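Local atomic coordinates of transcriptional regulator, LacI family (Lactobacillus brevis, PDB entry 3JY6), a protein that probably binds operator-type DNA and regulates transcription as a LacI-family regulator, the part here being its periplasmic-binding-protein-like domain. Residues Q85-R93 against M239-Q250; N107-T116 against E141-A150. All coordinates share one frame; numbering follows the deposited sequence.

Interaction 1. Residues Q85-R93 against M239-Q250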
ATOM      1  N   GLN A  85      18.167 -22.699  10.499  1.00 21.96           N
ATOM      2  CA  GLN A  85      19.462 -22.055  10.404  1.00 23.48           C
ATOM      3  C   GLN A  85      19.338 -20.649  11.009  1.00 23.13           C
ATOM      4  O   GLN A  85      20.305 -20.104  11.538  1.00 23.83           O
ATOM      5  CB  GLN A  85      19.910 -21.963   8.938  1.00 24.74           C
ATOM      6  CG  GLN A  85      19.101 -21.000   8.096  1.00 27.33           C
ATOM      7  CD  GLN A  85      19.571 -20.943   6.659  1.00 29.55           C
ATOM      8  OE1 GLN A  85      19.209 -21.789   5.838  1.00 31.65           O
ATOM      9  NE2 GLN A  85      20.394 -19.945   6.349  1.00 29.32           N
ATOM     10  N   MET A  86      18.139 -20.072  10.951  1.00 19.22           N
ATOM     11  CA  MET A  86      17.942 -18.732  11.476  1.00 18.60           C
ATOM     12  C   MET A  86      16.705 -18.607  12.349  1.00 18.02           C
ATOM     13  O   MET A  86      15.725 -19.324  12.159  1.00 19.01           O
ATOM     14  CB  MET A  86      17.844 -17.719  10.317  1.00 17.97           C
ATOM     15  CG  MET A  86      16.559 -17.807   9.486  1.00 14.99           C
ATOM     16  SD  MET A  86      16.531 -16.756   7.989  1.00  6.99           S
ATOM     17  CE  MET A  86      17.625 -17.717   6.888  1.00  9.90           C
ATOM     18  N   PRO A  87      16.746 -17.705  13.335  1.00 16.00           N
ATOM     19  CA  PRO A  87      15.593 -17.514  14.212  1.00 15.55           C
ATOM     20  C   PRO A  87      14.386 -17.052  13.400  1.00 14.14           C
ATOM     21  O   PRO A  87      14.535 -16.397  12.367  1.00 12.46           O
ATOM     22  CB  PRO A  87      16.075 -16.466  15.216  1.00 16.09           C
ATOM     23  CG  PRO A  87      17.150 -15.702  14.444  1.00 17.78           C
ATOM     24  CD  PRO A  87      17.862 -16.821  13.713  1.00 17.60           C
ATOM     25  N   VAL A  88      13.193 -17.399  13.873  1.00 14.05           N
ATOM     26  CA  VAL A  88      11.957 -17.050  13.186  1.00 12.41           C
ATOM     27  C   VAL A  88      10.934 -16.467  14.146  1.00 13.11           C
ATOM     28  O   VAL A  88      10.855 -16.878  15.307  1.00 12.97           O
ATOM     29  CB  VAL A  88      11.307 -18.304  12.536  1.00 11.89           C
ATOM     30  CG1 VAL A  88      10.043 -17.920  11.773  1.00 12.00           C
ATOM     31  CG2 VAL A  88      12.314 -19.009  11.602  1.00 11.71           C
ATOM     32  N   VAL A  89      10.158 -15.501  13.663  1.00 12.56           N
ATOM     33  CA  VAL A  89       9.075 -14.913  14.444  1.00 11.47           C
ATOM     34  C   VAL A  89       7.915 -14.795  13.466  1.00 10.99           C
ATOM     35  O   VAL A  89       8.103 -14.344  12.340  1.00 11.11           O
ATOM     36  CB  VAL A  89       9.403 -13.496  14.998  1.00 13.24           C
ATOM     37  CG1 VAL A  89       8.188 -12.934  15.729  1.00 12.78           C
ATOM     38  CG2 VAL A  89      10.549 -13.555  15.970  1.00 14.86           C
ATOM     39  N   SER A  90       6.728 -15.211  13.886  1.00 12.76           N
ATOM     40  CA  SER A  90       5.553 -15.133  13.025  1.00 15.59           C
ATOM     41  C   SER A  90       4.640 -13.988  13.487  1.00 14.39           C
ATOM     42  O   SER A  90       4.612 -13.628  14.665  1.00 14.21           O
ATOM     43  CB  SER A  90       4.797 -16.467  13.048  1.00 17.10           C
ATOM     44  OG  SER A  90       4.039 -16.636  11.861  1.00 26.87           O
ATOM     45  N   VAL A  91       3.909 -13.408  12.550  1.00 14.88           N
ATOM     46  CA  VAL A  91       3.021 -12.301  12.874  1.00 16.11           C
ATOM     47  C   VAL A  91       1.656 -12.399  12.208  1.00 16.33           C
ATOM     48  O   VAL A  91       1.542 -12.813  11.050  1.00 12.76           O
ATOM     49  CB  VAL A  91       3.646 -10.941  12.459  1.00 17.59           C
ATOM     50  CG1 VAL A  91       2.753  -9.787  12.915  1.00 15.67           C
ATOM     51  CG2 VAL A  91       5.038 -10.810  13.048  1.00 18.54           C
ATOM     52  N   ASP A  92       0.630 -12.027  12.971  1.00 18.17           N
ATOM     53  CA  ASP A  92      -0.754 -11.983  12.502  1.00 22.01           C
ATOM     54  C   ASP A  92      -1.302 -13.314  11.993  1.00 24.61           C
ATOM     55  O   ASP A  92      -2.121 -13.332  11.081  1.00 23.78           O
ATOM     56  CB  ASP A  92      -0.869 -10.930  11.387  1.00 20.82           C
ATOM     57  CG  ASP A  92      -2.307 -10.590  11.048  1.00 22.30           C
ATOM     58  OD1 ASP A  92      -3.043 -10.156  11.955  1.00 25.18           O
ATOM     59  OD2 ASP A  92      -2.712 -10.752   9.877  1.00 24.57           O
ATOM     60  N   ARG A  93      -0.886 -14.422  12.597  1.00 27.99           N
ATOM     61  CA  ARG A  93      -1.332 -15.724  12.121  1.00 31.54           C
ATOM     62  C   ARG A  93      -2.292 -16.531  12.963  1.00 32.37           C
ATOM     63  O   ARG A  93      -3.037 -17.341  12.425  1.00 36.07           O
ATOM     64  CB  ARG A  93      -0.117 -16.596  11.795  1.00 33.00           C
ATOM     65  CG  ARG A  93       0.427 -16.382  10.392  1.00 35.52           C
ATOM     66  CD  ARG A  93      -0.532 -16.968   9.377  1.00 39.23           C
ATOM     67  NE  ARG A  93      -0.856 -18.360   9.697  1.00 43.29           N
ATOM     68  CZ  ARG A  93      -0.057 -19.399   9.464  1.00 43.93           C
ATOM     69  NH1 ARG A  93       1.131 -19.220   8.893  1.00 42.65           N
ATOM     70  NH2 ARG A  93      -0.445 -20.619   9.814  1.00 44.24           N
ATOM     71  N   MET A 239       2.702  -3.955  15.715  1.00 14.72           N
ATOM     72  CA  MET A 239       2.863  -5.405  15.632  1.00 12.55           C
ATOM     73  C   MET A 239       4.221  -5.694  14.970  1.00 11.87           C
ATOM     74  O   MET A 239       4.961  -6.591  15.390  1.00 11.00           O
ATOM     75  CB  MET A 239       1.713  -6.021  14.814  1.00 11.29           C
ATOM     76  CG  MET A 239       0.329  -6.026  15.502  1.00  8.77           C
ATOM     77  SD  MET A 239      -0.990  -6.784  14.486  1.00  4.52           S
ATOM     78  CE  MET A 239      -0.763  -8.500  14.838  1.00 10.96           C
ATOM     79  N   GLY A 240       4.552  -4.897  13.959  1.00 11.31           N
ATOM     80  CA  GLY A 240       5.818  -5.065  13.258  1.00 12.92           C
ATOM     81  C   GLY A 240       7.012  -4.728  14.141  1.00 13.81           C
ATOM     82  O   GLY A 240       8.040  -5.414  14.117  1.00 12.02           O
ATOM     83  N   ALA A 241       6.886  -3.665  14.932  1.00 13.39           N
ATOM     84  CA  ALA A 241       7.974  -3.272  15.833  1.00 14.85           C
ATOM     85  C   ALA A 241       8.133  -4.285  16.982  1.00 14.50           C
ATOM     86  O   ALA A 241       9.244  -4.543  17.454  1.00 15.67           O
ATOM     87  CB  ALA A 241       7.723  -1.848  16.402  1.00 12.26           C
ATOM     88  N   SER A 242       7.022  -4.853  17.435  1.00 12.99           N
ATOM     89  CA  SER A 242       7.075  -5.820  18.517  1.00 12.40           C
ATOM     90  C   SER A 242       7.730  -7.098  18.024  1.00 11.82           C
ATOM     91  O   SER A 242       8.498  -7.739  18.753  1.00 11.47           O
ATOM     92  CB  SER A 242       5.667  -6.119  19.034  1.00 13.13           C
ATOM     93  OG  SER A 242       5.049  -4.920  19.448  1.00 15.07           O
ATOM     94  N   SER A 243       7.430  -7.472  16.787  1.00 11.36           N
ATOM     95  CA  SER A 243       8.016  -8.685  16.234  1.00 14.10           C
ATOM     96  C   SER A 243       9.507  -8.486  16.007  1.00 15.45           C
ATOM     97  O   SER A 243      10.285  -9.454  16.084  1.00 14.76           O
ATOM     98  CB  SER A 243       7.326  -9.105  14.930  1.00 11.59           C
ATOM     99  OG  SER A 243       7.697  -8.297  13.835  1.00 15.68           O
ATOM    100  N   ALA A 244       9.906  -7.238  15.735  1.00 15.05           N
ATOM    101  CA  ALA A 244      11.322  -6.928  15.535  1.00 15.57           C
ATOM    102  C   ALA A 244      12.046  -6.938  16.890  1.00 15.95           C
ATOM    103  O   ALA A 244      13.222  -7.293  16.972  1.00 16.36           O
ATOM    104  CB  ALA A 244      11.495  -5.574  14.862  1.00 16.00           C
ATOM    105  N   GLU A 245      11.350  -6.539  17.949  1.00 16.58           N
ATOM    106  CA  GLU A 245      11.947  -6.544  19.284  1.00 19.16           C
ATOM    107  C   GLU A 245      12.249  -7.987  19.697  1.00 18.17           C
ATOM    108  O   GLU A 245      13.282  -8.278  20.297  1.00 17.41           O
ATOM    109  CB  GLU A 245      11.003  -5.897  20.307  1.00 21.88           C
ATOM    110  CG  GLU A 245      10.900  -4.374  20.196  1.00 26.88           C
ATOM    111  CD  GLU A 245      12.114  -3.656  20.768  1.00 29.97           C
ATOM    112  OE1 GLU A 245      13.095  -4.339  21.128  1.00 29.90           O
ATOM    113  OE2 GLU A 245      12.088  -2.401  20.854  1.00 33.61           O
ATOM    114  N   ILE A 246      11.345  -8.893  19.356  1.00 15.19           N
ATOM    115  CA  ILE A 246      11.529 -10.298  19.685  1.00 14.90           C
ATOM    116  C   ILE A 246      12.715 -10.845  18.880  1.00 14.80           C
ATOM    117  O   ILE A 246      13.564 -11.556  19.411  1.00 12.91           O
ATOM    118  CB  ILE A 246      10.240 -11.106  19.355  1.00 15.06           C
ATOM    119  CG1 ILE A 246       9.096 -10.671  20.285  1.00 14.85           C
ATOM    120  CG2 ILE A 246      10.507 -12.584  19.499  1.00 14.08           C
ATOM    121  CD1 ILE A 246       7.760 -11.320  19.970  1.00 11.11           C
ATOM    122  N   MET A 247      12.776 -10.492  17.599  1.00 13.28           N
ATOM    123  CA  MET A 247      13.859 -10.955  16.738  1.00 14.63           C
ATOM    124  C   MET A 247      15.216 -10.543  17.301  1.00 15.80           C
ATOM    125  O   MET A 247      16.135 -11.357  17.388  1.00 19.24           O
ATOM    126  CB  MET A 247      13.682 -10.400  15.318  1.00 13.74           C
ATOM    127  CG  MET A 247      14.828 -10.707  14.311  1.00 14.11           C
ATOM    128  SD  MET A 247      15.125 -12.465  14.051  1.00 12.97           S
ATOM    129  CE  MET A 247      16.494 -12.519  13.387  1.00 19.20           C
ATOM    130  N   LEU A 248      15.342  -9.282  17.690  1.00 15.43           N
ATOM    131  CA  LEU A 248      16.599  -8.803  18.240  1.00 17.19           C
ATOM    132  C   LEU A 248      16.975  -9.590  19.498  1.00 17.49           C
ATOM    133  O   LEU A 248      18.151  -9.757  19.796  1.00 16.50           O
ATOM    134  CB  LEU A 248      16.494  -7.319  18.569  1.00 16.04           C
ATOM    135  CG  LEU A 248      16.323  -6.396  17.359  1.00 17.42           C
ATOM    136  CD1 LEU A 248      16.259  -4.951  17.836  1.00 15.34           C
ATOM    137  CD2 LEU A 248      17.493  -6.576  16.400  1.00 16.90           C
ATOM    138  N   ARG A 249      15.972 -10.065  20.234  1.00 18.40           N
ATOM    139  CA  ARG A 249      16.230 -10.845  21.439  1.00 18.45           C
ATOM    140  C   ARG A 249      16.777 -12.209  21.042  1.00 18.59           C
ATOM    141  O   ARG A 249      17.650 -12.754  21.717  1.00 20.88           O
ATOM    142  CB  ARG A 249      14.952 -10.999  22.273  1.00 19.35           C
ATOM    143  CG  ARG A 249      14.604  -9.774  23.104  1.00 18.84           C
ATOM    144  CD  ARG A 249      13.219  -9.899  23.709  1.00 19.08           C
ATOM    145  NE  ARG A 249      13.082 -11.081  24.570  1.00 19.39           N
ATOM    146  CZ  ARG A 249      11.906 -11.588  24.931  1.00 21.50           C
ATOM    147  NH1 ARG A 249      10.787 -11.018  24.501  1.00 23.73           N
ATOM    148  NH2 ARG A 249      11.839 -12.654  25.712  1.00 22.89           N
ATOM    149  N   GLN A 250      16.279 -12.761  19.940  1.00 18.98           N
ATOM    150  CA  GLN A 250      16.762 -14.061  19.475  1.00 19.27           C
ATOM    151  C   GLN A 250      18.181 -13.890  18.911  1.00 19.92           C
ATOM    152  O   GLN A 250      19.044 -14.738  19.134  1.00 16.67           O
ATOM    153  CB  GLN A 250      15.842 -14.643  18.389  1.00 18.43           C
ATOM    154  CG  GLN A 250      14.371 -14.873  18.800  1.00 16.46           C
ATOM    155  CD  GLN A 250      13.476 -15.244  17.601  1.00 14.71           C
ATOM    156  OE1 GLN A 250      13.441 -14.529  16.605  1.00 16.93           O
ATOM    157  NE2 GLN A 250      12.766 -16.357  17.698  1.00 14.32           N
TER

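Interaction 2. Residues N107-T116 against E141-A150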
ATOM      1  N   ASN A 107      -8.032 -11.319  17.938  1.00 22.88           N
ATOM      2  CA  ASN A 107      -9.079 -11.369  16.919  1.00 23.15           C
ATOM      3  C   ASN A 107     -10.498 -11.659  17.387  1.00 23.61           C
ATOM      4  O   ASN A 107     -11.441 -10.989  16.948  1.00 21.54           O
ATOM      5  CB  ASN A 107      -8.678 -12.366  15.838  1.00 21.57           C
ATOM      6  CG  ASN A 107      -7.481 -11.893  15.045  1.00 22.47           C
ATOM      7  OD1 ASN A 107      -7.588 -10.965  14.243  1.00 20.56           O
ATOM      8  ND2 ASN A 107      -6.329 -12.513  15.276  1.00 19.83           N
ATOM      9  N   PHE A 108     -10.642 -12.657  18.259  1.00 24.55           N
ATOM     10  CA  PHE A 108     -11.949 -13.038  18.799  1.00 25.70           C
ATOM     11  C   PHE A 108     -12.487 -11.930  19.700  1.00 25.81           C
ATOM     12  O   PHE A 108     -13.590 -11.427  19.481  1.00 26.47           O
ATOM     13  CB  PHE A 108     -11.843 -14.341  19.599  1.00 25.07           C
ATOM     14  CG  PHE A 108     -13.118 -14.728  20.308  1.00 27.47           C
ATOM     15  CD1 PHE A 108     -14.208 -15.218  19.594  1.00 27.05           C
ATOM     16  CD2 PHE A 108     -13.227 -14.595  21.694  1.00 26.61           C
ATOM     17  CE1 PHE A 108     -15.395 -15.570  20.252  1.00 26.65           C
ATOM     18  CE2 PHE A 108     -14.401 -14.941  22.357  1.00 26.62           C
ATOM     19  CZ  PHE A 108     -15.491 -15.431  21.633  1.00 26.50           C
ATOM     20  N   GLU A 109     -11.698 -11.546  20.701  1.00 25.86           N
ATOM     21  CA  GLU A 109     -12.096 -10.501  21.641  1.00 26.00           C
ATOM     22  C   GLU A 109     -12.381  -9.167  20.973  1.00 26.14           C
ATOM     23  O   GLU A 109     -13.353  -8.494  21.314  1.00 27.11           O
ATOM     24  CB  GLU A 109     -11.024 -10.307  22.720  1.00 28.35           C
ATOM     25  CG  GLU A 109     -11.084 -11.331  23.831  1.00 33.54           C
ATOM     26  CD  GLU A 109     -12.473 -11.440  24.422  1.00 35.79           C
ATOM     27  OE1 GLU A 109     -13.073 -10.383  24.713  1.00 38.09           O
ATOM     28  OE2 GLU A 109     -12.961 -12.578  24.591  1.00 38.23           O
ATOM     29  N   ALA A 110     -11.530  -8.775  20.029  1.00 24.20           N
ATOM     30  CA  ALA A 110     -11.718  -7.512  19.325  1.00 22.72           C
ATOM     31  C   ALA A 110     -13.010  -7.486  18.513  1.00 22.43           C
ATOM     32  O   ALA A 110     -13.750  -6.502  18.545  1.00 22.93           O
ATOM     33  CB  ALA A 110     -10.532  -7.243  18.409  1.00 23.21           C
ATOM     34  N   ALA A 111     -13.282  -8.563  17.782  1.00 19.85           N
ATOM     35  CA  ALA A 111     -14.487  -8.625  16.957  1.00 19.35           C
ATOM     36  C   ALA A 111     -15.720  -8.594  17.844  1.00 20.07           C
ATOM     37  O   ALA A 111     -16.652  -7.818  17.610  1.00 18.62           O
ATOM     38  CB  ALA A 111     -14.491  -9.902  16.093  1.00 18.04           C
ATOM     39  N   LYS A 112     -15.698  -9.450  18.859  1.00 19.65           N
ATOM     40  CA  LYS A 112     -16.781  -9.580  19.830  1.00 23.48           C
ATOM     41  C   LYS A 112     -17.128  -8.243  20.487  1.00 21.33           C
ATOM     42  O   LYS A 112     -18.298  -7.883  20.591  1.00 21.23           O
ATOM     43  CB  LYS A 112     -16.376 -10.585  20.910  1.00 25.51           C
ATOM     44  CG  LYS A 112     -17.404 -10.812  22.002  1.00 29.59           C
ATOM     45  CD  LYS A 112     -16.707 -11.360  23.246  1.00 35.12           C
ATOM     46  CE  LYS A 112     -17.636 -11.462  24.434  1.00 38.65           C
ATOM     47  NZ  LYS A 112     -16.871 -11.778  25.683  1.00 42.02           N
ATOM     48  N   ALA A 113     -16.103  -7.524  20.936  1.00 19.00           N
ATOM     49  CA  ALA A 113     -16.301  -6.233  21.585  1.00 18.40           C
ATOM     50  C   ALA A 113     -16.865  -5.211  20.605  1.00 19.68           C
ATOM     51  O   ALA A 113     -17.718  -4.410  20.969  1.00 20.01           O
ATOM     52  CB  ALA A 113     -14.984  -5.723  22.166  1.00 17.53           C
ATOM     53  N   ALA A 114     -16.381  -5.238  19.365  1.00 19.41           N
ATOM     54  CA  ALA A 114     -16.868  -4.317  18.345  1.00 19.00           C
ATOM     55  C   ALA A 114     -18.357  -4.572  18.064  1.00 18.95           C
ATOM     56  O   ALA A 114     -19.156  -3.630  17.952  1.00 17.90           O
ATOM     57  CB  ALA A 114     -16.052  -4.475  17.069  1.00 17.94           C
ATOM     58  N   THR A 115     -18.728  -5.844  17.957  1.00 19.22           N
ATOM     59  CA  THR A 115     -20.116  -6.210  17.702  1.00 20.85           C
ATOM     60  C   THR A 115     -20.974  -5.747  18.881  1.00 21.80           C
ATOM     61  O   THR A 115     -22.052  -5.181  18.699  1.00 20.90           O
ATOM     62  CB  THR A 115     -20.278  -7.737  17.538  1.00 21.39           C
ATOM     63  OG1 THR A 115     -19.528  -8.175  16.401  1.00 25.48           O
ATOM     64  CG2 THR A 115     -21.733  -8.103  17.326  1.00 21.11           C
ATOM     65  N   THR A 116     -20.484  -5.996  20.089  1.00 22.08           N
ATOM     66  CA  THR A 116     -21.201  -5.609  21.296  1.00 22.79           C
ATOM     67  C   THR A 116     -21.440  -4.108  21.315  1.00 22.92           C
ATOM     68  O   THR A 116     -22.537  -3.651  21.635  1.00 23.86           O
ATOM     69  CB  THR A 116     -20.420  -6.053  22.555  1.00 24.08           C
ATOM     70  OG1 THR A 116     -20.481  -7.484  22.644  1.00 27.04           O
ATOM     71  CG2 THR A 116     -21.008  -5.426  23.836  1.00 22.11           C
ATOM     72  N   GLU A 141     -11.635 -16.635  13.548  1.00 26.06           N
ATOM     73  CA  GLU A 141     -11.719 -16.129  14.911  1.00 25.81           C
ATOM     74  C   GLU A 141     -12.527 -14.836  14.994  1.00 25.21           C
ATOM     75  O   GLU A 141     -13.286 -14.631  15.932  1.00 26.94           O
ATOM     76  CB  GLU A 141     -10.317 -15.893  15.472  1.00 28.50           C
ATOM     77  CG  GLU A 141      -9.599 -17.146  15.978  1.00 30.09           C
ATOM     78  CD  GLU A 141     -10.261 -17.744  17.211  1.00 32.58           C
ATOM     79  OE1 GLU A 141     -11.013 -18.731  17.070  1.00 32.57           O
ATOM     80  OE2 GLU A 141     -10.039 -17.218  18.328  1.00 34.08           O
ATOM     81  N   ARG A 142     -12.357 -13.958  14.017  1.00 24.92           N
ATOM     82  CA  ARG A 142     -13.085 -12.692  14.009  1.00 23.45           C
ATOM     83  C   ARG A 142     -14.565 -12.965  13.763  1.00 23.63           C
ATOM     84  O   ARG A 142     -15.439 -12.268  14.277  1.00 21.54           O
ATOM     85  CB  ARG A 142     -12.508 -11.768  12.931  1.00 19.39           C
ATOM     86  CG  ARG A 142     -11.038 -11.404  13.170  1.00 17.92           C
ATOM     87  CD  ARG A 142     -10.439 -10.610  11.998  1.00 16.54           C
ATOM     88  NE  ARG A 142      -9.014 -10.367  12.204  1.00 15.81           N
ATOM     89  CZ  ARG A 142      -8.211  -9.716  11.362  1.00 15.18           C
ATOM     90  NH1 ARG A 142      -8.667  -9.220  10.213  1.00 11.65           N
ATOM     91  NH2 ARG A 142      -6.938  -9.545  11.684  1.00 13.66           N
ATOM     92  N   TYR A 143     -14.841 -13.994  12.976  1.00 25.66           N
ATOM     93  CA  TYR A 143     -16.216 -14.365  12.679  1.00 26.91           C
ATOM     94  C   TYR A 143     -16.802 -15.000  13.934  1.00 28.14           C
ATOM     95  O   TYR A 143     -17.970 -14.784  14.269  1.00 26.97           O
ATOM     96  CB  TYR A 143     -16.259 -15.355  11.520  1.00 28.78           C
ATOM     97  CG  TYR A 143     -17.648 -15.878  11.207  1.00 31.41           C
ATOM     98  CD1 TYR A 143     -18.694 -15.009  10.903  1.00 31.36           C
ATOM     99  CD2 TYR A 143     -17.906 -17.245  11.202  1.00 33.48           C
ATOM    100  CE1 TYR A 143     -19.969 -15.494  10.600  1.00 34.96           C
ATOM    101  CE2 TYR A 143     -19.171 -17.743  10.902  1.00 35.81           C
ATOM    102  CZ  TYR A 143     -20.200 -16.864  10.604  1.00 36.52           C
ATOM    103  OH  TYR A 143     -21.455 -17.356  10.337  1.00 36.37           O
ATOM    104  N   ARG A 144     -15.961 -15.765  14.631  1.00 28.40           N
ATOM    105  CA  ARG A 144     -16.345 -16.447  15.858  1.00 30.32           C
ATOM    106  C   ARG A 144     -16.667 -15.412  16.933  1.00 30.17           C
ATOM    107  O   ARG A 144     -17.529 -15.625  17.784  1.00 30.22           O
ATOM    108  CB  ARG A 144     -15.200 -17.356  16.318  1.00 32.58           C
ATOM    109  CG  ARG A 144     -15.480 -18.161  17.574  1.00 35.11           C
ATOM    110  CD  ARG A 144     -14.203 -18.799  18.104  1.00 36.70           C
ATOM    111  NE  ARG A 144     -14.188 -18.759  19.560  1.00 39.81           N
ATOM    112  CZ  ARG A 144     -13.133 -18.408  20.284  1.00 40.65           C
ATOM    113  NH1 ARG A 144     -11.997 -18.072  19.686  1.00 40.82           N
ATOM    114  NH2 ARG A 144     -13.220 -18.376  21.607  1.00 41.98           N
ATOM    115  N   GLY A 145     -15.968 -14.282  16.882  1.00 29.91           N
ATOM    116  CA  GLY A 145     -16.202 -13.226  17.847  1.00 28.99           C
ATOM    117  C   GLY A 145     -17.523 -12.515  17.595  1.00 28.34           C
ATOM    118  O   GLY A 145     -18.213 -12.126  18.535  1.00 27.93           O
ATOM    119  N   ILE A 146     -17.878 -12.345  16.324  1.00 27.41           N
ATOM    120  CA  ILE A 146     -19.126 -11.675  15.970  1.00 27.21           C
ATOM    121  C   ILE A 146     -20.340 -12.493  16.430  1.00 28.30           C
ATOM    122  O   ILE A 146     -21.197 -11.978  17.159  1.00 28.70           O
ATOM    123  CB  ILE A 146     -19.200 -11.401  14.445  1.00 25.43           C
ATOM    124  CG1 ILE A 146     -18.146 -10.356  14.062  1.00 23.42           C
ATOM    125  CG2 ILE A 146     -20.595 -10.913  14.061  1.00 24.88           C
ATOM    126  CD1 ILE A 146     -18.010 -10.116  12.568  1.00 21.28           C
ATOM    127  N   LEU A 147     -20.404 -13.761  16.028  1.00 28.15           N
ATOM    128  CA  LEU A 147     -21.514 -14.635  16.423  1.00 29.74           C
ATOM    129  C   LEU A 147     -21.671 -14.665  17.937  1.00 29.50           C
ATOM    130  O   LEU A 147     -22.783 -14.801  18.445  1.00 31.74           O
ATOM    131  CB  LEU A 147     -21.299 -16.079  15.948  1.00 30.88           C
ATOM    132  CG  LEU A 147     -20.932 -16.369  14.491  1.00 31.78           C
ATOM    133  CD1 LEU A 147     -20.656 -17.859  14.342  1.00 31.33           C
ATOM    134  CD2 LEU A 147     -22.040 -15.917  13.554  1.00 31.73           C
ATOM    135  N   ALA A 148     -20.562 -14.547  18.658  1.00 28.60           N
ATOM    136  CA  ALA A 148     -20.612 -14.584  20.110  1.00 27.79           C
ATOM    137  C   ALA A 148     -21.218 -13.311  20.696  1.00 28.82           C
ATOM    138  O   ALA A 148     -21.358 -13.192  21.916  1.00 26.81           O
ATOM    139  CB  ALA A 148     -19.224 -14.802  20.661  1.00 28.51           C
ATOM    140  N   ALA A 149     -21.593 -12.368  19.833  1.00 27.67           N
ATOM    141  CA  ALA A 149     -22.171 -11.113  20.309  1.00 28.75           C
ATOM    142  C   ALA A 149     -23.434 -10.655  19.577  1.00 29.11           C
ATOM    143  O   ALA A 149     -24.075  -9.698  20.009  1.00 28.70           O
ATOM    144  CB  ALA A 149     -21.125 -10.005  20.245  1.00 24.80           C
ATOM    145  N   ALA A 150     -23.792 -11.320  18.483  1.00 31.49           N
ATOM    146  CA  ALA A 150     -24.970 -10.920  17.708  1.00 35.23           C
ATOM    147  C   ALA A 150     -25.961 -12.040  17.370  1.00 37.27           C
ATOM    148  O   ALA A 150     -25.577 -13.194  17.178  1.00 39.13           O
ATOM    149  CB  ALA A 150     -24.518 -10.237  16.425  1.00 35.33           C
TER

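Interaction 1. Residues Q85-R93 against M239-Q250
Pro87 lies against the end of Met247, its CG only 3.4 Å from Met247 CE, a tight apolar contact in which the two side chains cross at about a right angle. Met247 reaches the ring because its chain bends at chi2 (59°), which a long flexible thioether can do at little cost. CB of the proline also leans on the Gln250 side chain. The one hydrogen bond of the contact comes next: Gln250 NE2 gives a nearly straight bond to Val88 O (3.1 Å, 170° at the hydrogen). The oxygen lies in the plane of the glutamine amide, whereas the donor sits well above the carbonyl plane. The other amide atom, Gln250 OE1, is buried without a polar partner and abuts Val89 CG2.

Val89, the central residue, spreads its two methyls along the helix: CG2 meets Ile246 CG2 at 3.7 Å, while CG1 faces CB of Ser243. A beta-branched residue suits a strand and offers two such surfaces at once. Val91 presses CG2 onto Ser243 CB at 3.4 Å, close quarters that favour a small residue on the helix; Ser243 OG bonds back to Gly240 O (2.9 Å) in its own helix. Val91 CG1 and Asp92 border the methyl of Met239, while Asp92 OD1 bonds to Gln234.

Helix 236-251 runs nearly antiparallel to strand 88-91 (166° between the segment axes), along one side of a parallel sheet. Strands 66-70 and 102-104 flank the strand and add Ile68 and Val103 to the same hydrophobic layer, and helix 20-34 packs beside helix 236-251 through Ile32.

Interaction 2. Residues N107-T116 against E141-A150
Asn107 offers its OD1 to two nitrogens of Arg142, which grips it side-on: NE at 2.6 Å and NH2 at 3.0 Å from that one oxygen. The oxygen lies in the guanidinium plane, and the amide is turned out of that plane. Arg142 is extended from CG to NE; its NH1 bonds to Leu188 O. Shortening Arg142 to an alanine is likely to strip Asn107 OD1 of both donors, leaving the amide held from its ND2 side by Glu94, and to cost Leu188 O a partner.

Phe108 has CG anti to its backbone N (chi1 174°), laying the ring beside helix 137-147. The Arg144 guanidinium stacks flat over one face of the Phe108 ring, planes 5° apart, in a cation-pi contact with Arg144 CZ 3.6 Å from the ring centroid. Glu141, one turn earlier in the same helix, forms a salt bridge with Arg144 NH1.

These are neighbouring helices on one side of the four-stranded parallel sheet of an alpha/beta domain, crossing at -36°. Gly145 permits the close approach: a CB there would clash with Phe108 O and Ala111 CB. Lys112 CA consequently comes 3.2 Å from Gly145 O, a CA-H...O contact. Further along, Thr115 turns CG2 to Ala149 CB (3.5 Å), while its OG1 bonds back to Ala111 O.

Overall arrangement
The two contacts belong to different lobes of a periplasmic-binding-protein-type fold, about 27 Å apart between centres. Interaction 1 sets helix 236-251 against the six-stranded parallel sheet; interaction 2 pairs helices 107-119 and 137-147 beside the four-stranded one. Along the chain the order is 85-93, 107-116, 141-150, then 239-250: the chain leaves the first lobe, builds the second and returns for helix 236-251, before its C-terminal end passes back toward helix 107-119. Interaction 1 therefore joins parts 146 residues apart, whereas interaction 2 is more local. The contacts meet at the interlobe side through a weak, long ion pair between Asp92 and Arg142. In relatives, effectors bind between such lobes, so this junction may lie near a regulatory cleft.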